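PDB 5VIT: MdcA from Pseudomonas aeruginosa, which probably acts as the transferase subunit of malonate decarboxylase, exchanging the acetyl group on the acyl-carrier protein thiol for a malonyl group. Local coordinates for residues 32-36 with 37-41; 203-207 with 208-212; 488-492 with 493-497. One frame throughout, in Å; residues are numbered along the deposited sequence.

Contact 1: 32-36 with 37-41; sequences AVLPR and EGLVA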
loop_
_atom_site.group_PDB
_atom_site.type_symbol
_atom_site.label_atom_id
_atom_site.label_comp_id
_atom_site.label_asym_id
_atom_site.label_seq_id
_atom_site.Cartn_x
_atom_site.Cartn_y
_atom_site.Cartn_z
ATOM N N ALA A 32 -27.096 -1.764 57.457
ATOM C CA ALA A 32 -26.485 -1.383 56.189
ATOM C C ALA A 32 -27.533 -1.124 55.106
ATOM O O ALA A 32 -27.212 -0.651 54.017
ATOM C CB ALA A 32 -25.512 -2.465 55.735
ATOM N N VAL A 33 -28.791 -1.429 55.407
ATOM C CA VAL A 33 -29.833 -1.358 54.393
ATOM C C VAL A 33 -30.614 -0.049 54.459
ATOM O O VAL A 33 -31.135 0.326 55.507
ATOM C CB VAL A 33 -30.804 -2.546 54.517
ATOM C CG1 VAL A 33 -31.923 -2.422 53.512
ATOM C CG2 VAL A 33 -30.058 -3.866 54.345
ATOM N N LEU A 34 -30.674 0.649 53.329
ATOM C CA LEU A 34 -31.452 1.871 53.214
ATOM C C LEU A 34 -32.804 1.601 52.581
ATOM O O LEU A 34 -32.911 0.842 51.618
ATOM C CB LEU A 34 -30.711 2.930 52.391
ATOM C CG LEU A 34 -29.693 3.823 53.106
ATOM C CD1 LEU A 34 -28.904 4.649 52.101
ATOM C CD2 LEU A 34 -30.393 4.732 54.104
ATOM N N PRO A 35 -33.849 2.225 53.130
ATOM C CA PRO A 35 -35.182 2.153 52.542
ATOM C C PRO A 35 -35.236 2.906 51.222
ATOM O O PRO A 35 -34.813 4.068 51.145
ATOM C CB PRO A 35 -36.072 2.822 53.598
ATOM C CG PRO A 35 -35.281 2.763 54.860
ATOM C CD PRO A 35 -33.860 2.916 54.427
ATOM N N ARG A 36 -35.760 2.245 50.195
ATOM C CA ARG A 36 -35.914 2.850 48.878
ATOM C C ARG A 36 -36.748 4.141 48.931
ATOM O O ARG A 36 -36.578 5.031 48.101
ATOM C CB ARG A 36 -36.537 1.829 47.922
ATOM C CG ARG A 36 -36.935 2.362 46.568
ATOM C CD ARG A 36 -37.359 1.231 45.642
ATOM N NE ARG A 36 -38.370 0.371 46.248
ATOM C CZ ARG A 36 -38.144 -0.875 46.660
ATOM N NH1 ARG A 36 -36.938 -1.422 46.524
ATOM N NH2 ARG A 36 -39.128 -1.580 47.202
ATOM N N GLU A 37 -37.623 4.250 49.930
ATOM C CA GLU A 37 -38.505 5.407 50.060
ATOM C C GLU A 37 -37.770 6.666 50.536
ATOM O O GLU A 37 -38.095 7.775 50.118
ATOM C CB GLU A 37 -39.668 5.077 51.010
ATOM C CG GLU A 37 -40.314 6.278 51.715
ATOM C CD GLU A 37 -39.656 6.617 53.058
ATOM O OE1 GLU A 37 -38.899 5.769 53.583
ATOM O OE2 GLU A 37 -39.890 7.733 53.582
ATOM N N GLY A 38 -36.781 6.502 51.406
ATOM C CA GLY A 38 -36.072 7.654 51.932
ATOM C C GLY A 38 -34.678 7.847 51.358
ATOM O O GLY A 38 -33.840 8.495 51.994
ATOM N N LEU A 39 -34.420 7.300 50.168
ATOM C CA LEU A 39 -33.082 7.378 49.577
ATOM C C LEU A 39 -32.698 8.828 49.311
ATOM O O LEU A 39 -31.570 9.230 49.583
ATOM C CB LEU A 39 -32.997 6.565 48.280
ATOM C CG LEU A 39 -31.615 6.540 47.599
ATOM C CD1 LEU A 39 -30.580 5.848 48.476
ATOM C CD2 LEU A 39 -31.669 5.874 46.234
ATOM N N VAL A 40 -33.642 9.613 48.800
ATOM C CA VAL A 40 -33.386 11.021 48.516
ATOM C C VAL A 40 -33.022 11.780 49.793
ATOM O O VAL A 40 -32.136 12.640 49.790
ATOM C CB VAL A 40 -34.599 11.686 47.835
ATOM C CG1 VAL A 40 -34.369 13.172 47.654
ATOM C CG2 VAL A 40 -34.867 11.026 46.489
ATOM N N ALA A 41 -33.696 11.443 50.885
ATOM C CA ALA A 41 -33.379 12.025 52.181
ATOM C C ALA A 41 -32.001 11.560 52.633
ATOM O O ALA A 41 -31.220 12.341 53.167
ATOM C CB ALA A 41 -34.434 11.645 53.209
#
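Leu34 and Leu39 meet methyl to methyl across the tight turn that leads from edge strand 33-34 of the parallel sheet into helix 39-46, a strand-turn-helix passage of an alpha/beta fold. The CD1 atoms of Leu34 and Leu39 lie 4.2 Å apart, with the two side chains crossing at about a right angle. CG of Leu34 stands anti to its own carbonyl carbon (chi1 -85°), which sets the isobutyl group against Phe212 and Val214 of the adjacent strand. Leu39 comes from the helix; it packs on the same Val214 and reaches Phe65 and Leu66 of helix 64-70, so that this small apolar cluster joins strand, turn and two helices.

Pro35 forms the polar part of the turn. Its carbonyl oxygen accepts the amide of Gly38, N to O 3.1 Å, in a bent bond whose donor lies well above the carbonyl plane. Arg36 and Glu37 thus occupy the two corners, and Gly38 takes the N-cap position just ahead of the helix. The ring of Pro35 is flanked by the carboxylate of Glu37, which doubles back at chi2 (-90°) and leaves OE1 4.1 Å from Pro35 CB, a loose approach near the surface.

The CB of Arg36 stays against the Glu37 amide, while the guanidinium finds its polar partner across the strand end, where NH1 is hydrogen-bonded to the carbonyl oxygen of Glu215. The backbone of Arg36 still borders the helix start: its carbonyl oxygen lies 3.9 Å from Leu39 CB.

Contact 2: 203-207 with 208-212; sequences VDIPA and SWVDF
Pro206 sits on one face of the Trp209 indole, its CD 3.7 Å from the centroid of the five-membered ring and only 13° off the ring normal, a CH-pi contact made almost straight over the face. CG of the proline follows along the same face toward the nitrogen side, 3.9 Å from Trp209 NE1. Beside this pair, CG2 of Ile205 touches two neighbours: it approaches Val210 CG2 closely at 3.5 Å and Trp209 CB at 3.9 Å. That methyl is the branch of Ile205 that stands anti to the backbone N, whereas CG1 lies beside the backbone N, anti to the carbonyl carbon (chi1 -71°), and leaves the contact to CG2.

The backbone folds these side chains together with a short 3-10 turn. Trp209 N donates to Pro206 O at 3.1 Å, and Val210 N donates to Ala207 O at 3.0 Å; two successive bonds of three-residue spacing bring the indole back over the proline and Val210 back against Ile205. In both, the donor lies above the carbonyl plane. The start of the turn is held from outside by Asn162, whose OD1 accepts the amide of Ala207.

Farther out, Asp204 and Ile205 both face Val163 in a classic beta bulge. The carboxylate of Asp204 is tied down by salt bridges to Arg202 and Arg338 and by the amides of Thr165 and Gly166, which fixes the chain leading into the turn. The indole meets the ring of Phe181 edge-to-face and lies on Val176, Glu177 and Ala180 along helix 172-180, while beyond the turn Asp211 and Phe212 pair with Val186 and carry the chain from that helix's flank into strand 212-215, alongside strand 185-190 of the parallel sheet.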
loop_
_atom_site.group_PDB
_atom_site.type_symbol
_atom_site.label_atom_id
_atom_site.label_comp_id
_atom_site.label_asym_id
_atom_site.label_seq_id
_atom_site.Cartn_x
_atom_site.Cartn_y
_atom_site.Cartn_z
ATOM N N VAL A 203 -18.844 -13.025 46.153
ATOM C CA VAL A 203 -18.547 -11.690 46.645
ATOM C C VAL A 203 -17.576 -10.993 45.680
ATOM O O VAL A 203 -16.507 -11.525 45.365
ATOM C CB VAL A 203 -17.962 -11.719 48.072
ATOM C CG1 VAL A 203 -17.660 -10.294 48.539
ATOM C CG2 VAL A 203 -18.939 -12.402 49.035
ATOM N N ASP A 204 -17.963 -9.821 45.183
ATOM C CA ASP A 204 -17.071 -9.026 44.328
ATOM C C ASP A 204 -16.538 -7.833 45.117
ATOM O O ASP A 204 -15.362 -7.478 44.998
ATOM C CB ASP A 204 -17.785 -8.539 43.057
ATOM C CG ASP A 204 -18.070 -9.668 42.062
ATOM O OD1 ASP A 204 -19.260 -9.921 41.776
ATOM O OD2 ASP A 204 -17.118 -10.298 41.554
ATOM N N ILE A 205 -17.423 -7.213 45.899
ATOM C CA ILE A 205 -17.060 -6.129 46.810
ATOM C C ILE A 205 -17.431 -6.560 48.230
ATOM O O ILE A 205 -18.613 -6.745 48.532
ATOM C CB ILE A 205 -17.767 -4.789 46.453
ATOM C CG1 ILE A 205 -17.188 -4.190 45.167
ATOM C CG2 ILE A 205 -17.574 -3.755 47.553
ATOM C CD1 ILE A 205 -17.784 -4.747 43.934
ATOM N N PRO A 206 -16.419 -6.754 49.100
ATOM C CA PRO A 206 -16.663 -7.232 50.469
ATOM C C PRO A 206 -17.441 -6.214 51.311
ATOM O O PRO A 206 -17.384 -5.021 51.029
ATOM C CB PRO A 206 -15.251 -7.452 51.020
ATOM C CG PRO A 206 -14.380 -7.573 49.800
ATOM C CD PRO A 206 -14.980 -6.619 48.825
ATOM N N ALA A 207 -18.175 -6.697 52.311
ATOM C CA ALA A 207 -19.032 -5.849 53.148
ATOM C C ALA A 207 -18.268 -4.694 53.793
ATOM O O ALA A 207 -18.818 -3.604 53.955
ATOM C CB ALA A 207 -19.715 -6.702 54.224
ATOM N N SER A 208 -17.002 -4.944 54.136
ATOM C CA SER A 208 -16.107 -3.965 54.771
ATOM C C SER A 208 -15.987 -2.668 53.971
ATOM O O SER A 208 -15.866 -1.582 54.538
ATOM C CB SER A 208 -14.710 -4.561 54.953
ATOM O OG SER A 208 -14.770 -5.965 55.164
ATOM N N TRP A 209 -16.025 -2.791 52.648
ATOM C CA TRP A 209 -15.859 -1.647 51.759
ATOM C C TRP A 209 -17.145 -0.836 51.584
ATOM O O TRP A 209 -17.125 0.279 51.046
ATOM C CB TRP A 209 -15.398 -2.104 50.372
ATOM C CG TRP A 209 -14.187 -2.990 50.331
ATOM C CD1 TRP A 209 -13.605 -3.650 51.372
ATOM C CD2 TRP A 209 -13.398 -3.296 49.168
ATOM N NE1 TRP A 209 -12.517 -4.363 50.929
ATOM C CE2 TRP A 209 -12.363 -4.160 49.581
ATOM C CE3 TRP A 209 -13.481 -2.934 47.819
ATOM C CZ2 TRP A 209 -11.408 -4.673 48.693
ATOM C CZ3 TRP A 209 -12.539 -3.444 46.933
ATOM C CH2 TRP A 209 -11.510 -4.307 47.379
ATOM N N VAL A 210 -18.266 -1.414 52.006
ATOM C CA VAL A 210 -19.586 -0.865 51.694
ATOM C C VAL A 210 -20.247 -0.266 52.939
ATOM O O VAL A 210 -20.172 -0.841 54.017
ATOM C CB VAL A 210 -20.499 -1.960 51.079
ATOM C CG1 VAL A 210 -21.954 -1.500 51.013
ATOM C CG2 VAL A 210 -19.990 -2.347 49.695
ATOM N N ASP A 211 -20.871 0.899 52.794
ATOM C CA ASP A 211 -21.534 1.525 53.927
ATOM C C ASP A 211 -23.049 1.306 53.889
ATOM O O ASP A 211 -23.670 1.002 54.915
ATOM C CB ASP A 211 -21.206 3.015 53.970
ATOM C CG ASP A 211 -19.713 3.278 54.171
ATOM O OD1 ASP A 211 -19.157 2.827 55.206
ATOM O OD2 ASP A 211 -19.097 3.920 53.278
ATOM N N PHE A 212 -23.649 1.450 52.715
ATOM C CA PHE A 212 -25.083 1.211 52.595
ATOM C C PHE A 212 -25.434 0.465 51.320
ATOM O O PHE A 212 -24.774 0.636 50.294
ATOM C CB PHE A 212 -25.853 2.530 52.647
ATOM C CG PHE A 212 -25.745 3.235 53.959
ATOM C CD1 PHE A 212 -25.095 4.463 54.054
ATOM C CD2 PHE A 212 -26.278 2.666 55.111
ATOM C CE1 PHE A 212 -24.991 5.122 55.276
ATOM C CE2 PHE A 212 -26.178 3.316 56.329
ATOM C CZ PHE A 212 -25.530 4.544 56.412
#

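Contact 3: 488-492 with 493-497; sequences AGISP and IGLRH
Arg496 runs out past Pro492, with its CG 3.7 Å from Pro492 O, and ends in a guanidinium that has Ile493 CD1 over the centre of one face, 3.5 Å above the plane. The extended chain of Arg496 carries NH2 to a salt bridge with Glu434, a residue that also packs on the Pro492 ring.

Ser491 is the hub of the backbone. Its OG is turned between backbone N and carbonyl carbon (chi1 65°), where it donates to Ala488 O at 2.6 Å and accepts from Gly494 N at 3.0 Å. Together with the bond from Leu495 N to Ser491 O, 2.8 Å and nearly along the C=O axis, this makes an ST motif at the start of a helix-like turn, its first residue being the last of a type II' beta turn from Ala488 to Ser491.

The two turns lie close against each other. Gly489 O touches Gly494 CA at 3.1 Å in a CA-H...O contact, and Ala488 CB meets Ile493 CG2 at 3.8 Å beside Phe432. Leu495 lays its CG 3.3 Å from Ser491 O and packs on His57 of MdcC, whose Arg61 donates a hydrogen bond through NH2 to Gly494 O.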
loop_
_atom_site.group_PDB
_atom_site.type_symbol
_atom_site.label_atom_id
_atom_site.label_comp_id
_atom_site.label_asym_id
_atom_site.label_seq_id
_atom_site.Cartn_x
_atom_site.Cartn_y
_atom_site.Cartn_z
ATOM N N ALA A 488 -4.798 9.193 2.181
ATOM C CA ALA A 488 -5.880 10.037 2.676
ATOM C C ALA A 488 -6.938 10.324 1.612
ATOM O O ALA A 488 -7.888 11.083 1.863
ATOM C CB ALA A 488 -5.310 11.348 3.225
ATOM N N GLY A 489 -6.792 9.713 0.442
ATOM C CA GLY A 489 -7.756 9.856 -0.639
ATOM C C GLY A 489 -7.882 11.265 -1.216
ATOM O O GLY A 489 -6.888 11.938 -1.471
ATOM N N ILE A 490 -9.117 11.713 -1.425
ATOM C CA ILE A 490 -9.361 13.030 -1.989
ATOM C C ILE A 490 -9.848 14.004 -0.914
ATOM O O ILE A 490 -10.510 14.999 -1.214
ATOM C CB ILE A 490 -10.376 12.954 -3.145
ATOM C CG1 ILE A 490 -11.723 12.448 -2.636
ATOM C CG2 ILE A 490 -9.835 12.044 -4.273
ATOM C CD1 ILE A 490 -12.769 12.328 -3.720
ATOM N N SER A 491 -9.513 13.694 0.339
ATOM C CA SER A 491 -9.637 14.618 1.466
ATOM C C SER A 491 -8.664 15.780 1.273
ATOM O O SER A 491 -7.720 15.660 0.485
ATOM C CB SER A 491 -9.323 13.898 2.793
ATOM O OG SER A 491 -7.961 13.498 2.807
ATOM N N PRO A 492 -8.864 16.896 1.998
ATOM C CA PRO A 492 -7.895 17.991 1.830
ATOM C C PRO A 492 -6.441 17.545 2.071
ATOM O O PRO A 492 -5.556 17.988 1.361
ATOM C CB PRO A 492 -8.338 19.018 2.884
ATOM C CG PRO A 492 -9.811 18.714 3.127
ATOM C CD PRO A 492 -9.961 17.245 2.930
ATOM N N ILE A 493 -6.206 16.685 3.054
ATOM C CA ILE A 493 -4.888 16.086 3.260
ATOM C C ILE A 493 -4.457 15.186 2.061
ATOM O O ILE A 493 -3.324 15.270 1.549
ATOM C CB ILE A 493 -4.884 15.290 4.597
ATOM C CG1 ILE A 493 -5.054 16.262 5.778
ATOM C CG2 ILE A 493 -3.633 14.418 4.741
ATOM C CD1 ILE A 493 -4.003 17.386 5.818
ATOM N N GLY A 494 -5.373 14.354 1.579
ATOM C CA GLY A 494 -5.065 13.493 0.449
ATOM C C GLY A 494 -4.766 14.237 -0.837
ATOM O O GLY A 494 -3.994 13.747 -1.671
ATOM N N LEU A 495 -5.360 15.423 -1.005
ATOM C CA LEU A 495 -5.133 16.207 -2.224
ATOM C C LEU A 495 -3.705 16.790 -2.269
ATOM O O LEU A 495 -3.251 17.237 -3.321
ATOM C CB LEU A 495 -6.183 17.315 -2.360
ATOM C CG LEU A 495 -7.622 16.822 -2.597
ATOM C CD1 LEU A 495 -8.592 17.982 -2.624
ATOM C CD2 LEU A 495 -7.730 16.000 -3.897
ATOM N N ARG A 496 -2.986 16.749 -1.147
ATOM C CA ARG A 496 -1.592 17.214 -1.123
ATOM C C ARG A 496 -0.630 16.199 -1.745
ATOM O O ARG A 496 0.519 16.531 -2.049
ATOM C CB ARG A 496 -1.132 17.507 0.312
ATOM C CG ARG A 496 -1.893 18.604 1.022
ATOM C CD ARG A 496 -1.487 18.675 2.484
ATOM N NE ARG A 496 -2.177 19.755 3.199
ATOM C CZ ARG A 496 -2.001 20.042 4.490
ATOM N NH1 ARG A 496 -1.144 19.336 5.231
ATOM N NH2 ARG A 496 -2.679 21.045 5.041
ATOM N N HIS A 497 -1.092 14.960 -1.915
ATOM C CA HIS A 497 -0.259 13.901 -2.478
ATOM C C HIS A 497 -0.155 13.932 -4.000
ATOM O O HIS A 497 -1.164 13.980 -4.703
ATOM C CB HIS A 497 -0.780 12.532 -2.060
ATOM C CG HIS A 497 0.051 11.399 -2.569
ATOM N ND1 HIS A 497 1.361 11.203 -2.175
ATOM C CD2 HIS A 497 -0.238 10.401 -3.438
ATOM C CE1 HIS A 497 1.838 10.125 -2.774
ATOM N NE2 HIS A 497 0.890 9.623 -3.550
#

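In the fold
The three contacts follow one another along the chain, none enclosed by another. Contacts 1 and 2 meet at one edge of the same parallel sheet, contact 1 leaving edge strand 33-34 and contact 2 leading into strand 212-215. Their centres are about 17 Å apart, and Phe212 packs against Ala32 and Leu34. Contact 3, with its centre about 59 Å from that of contact 1 and 55 Å from that of contact 2, is on the opposite side of the chain's centre, between helices 477-486 and 502-507. Contacts 1 and 2, touched by no other chain of the assembly, thus build the edge of the first sheet, whereas contact 3 lies at the interface with MdcC.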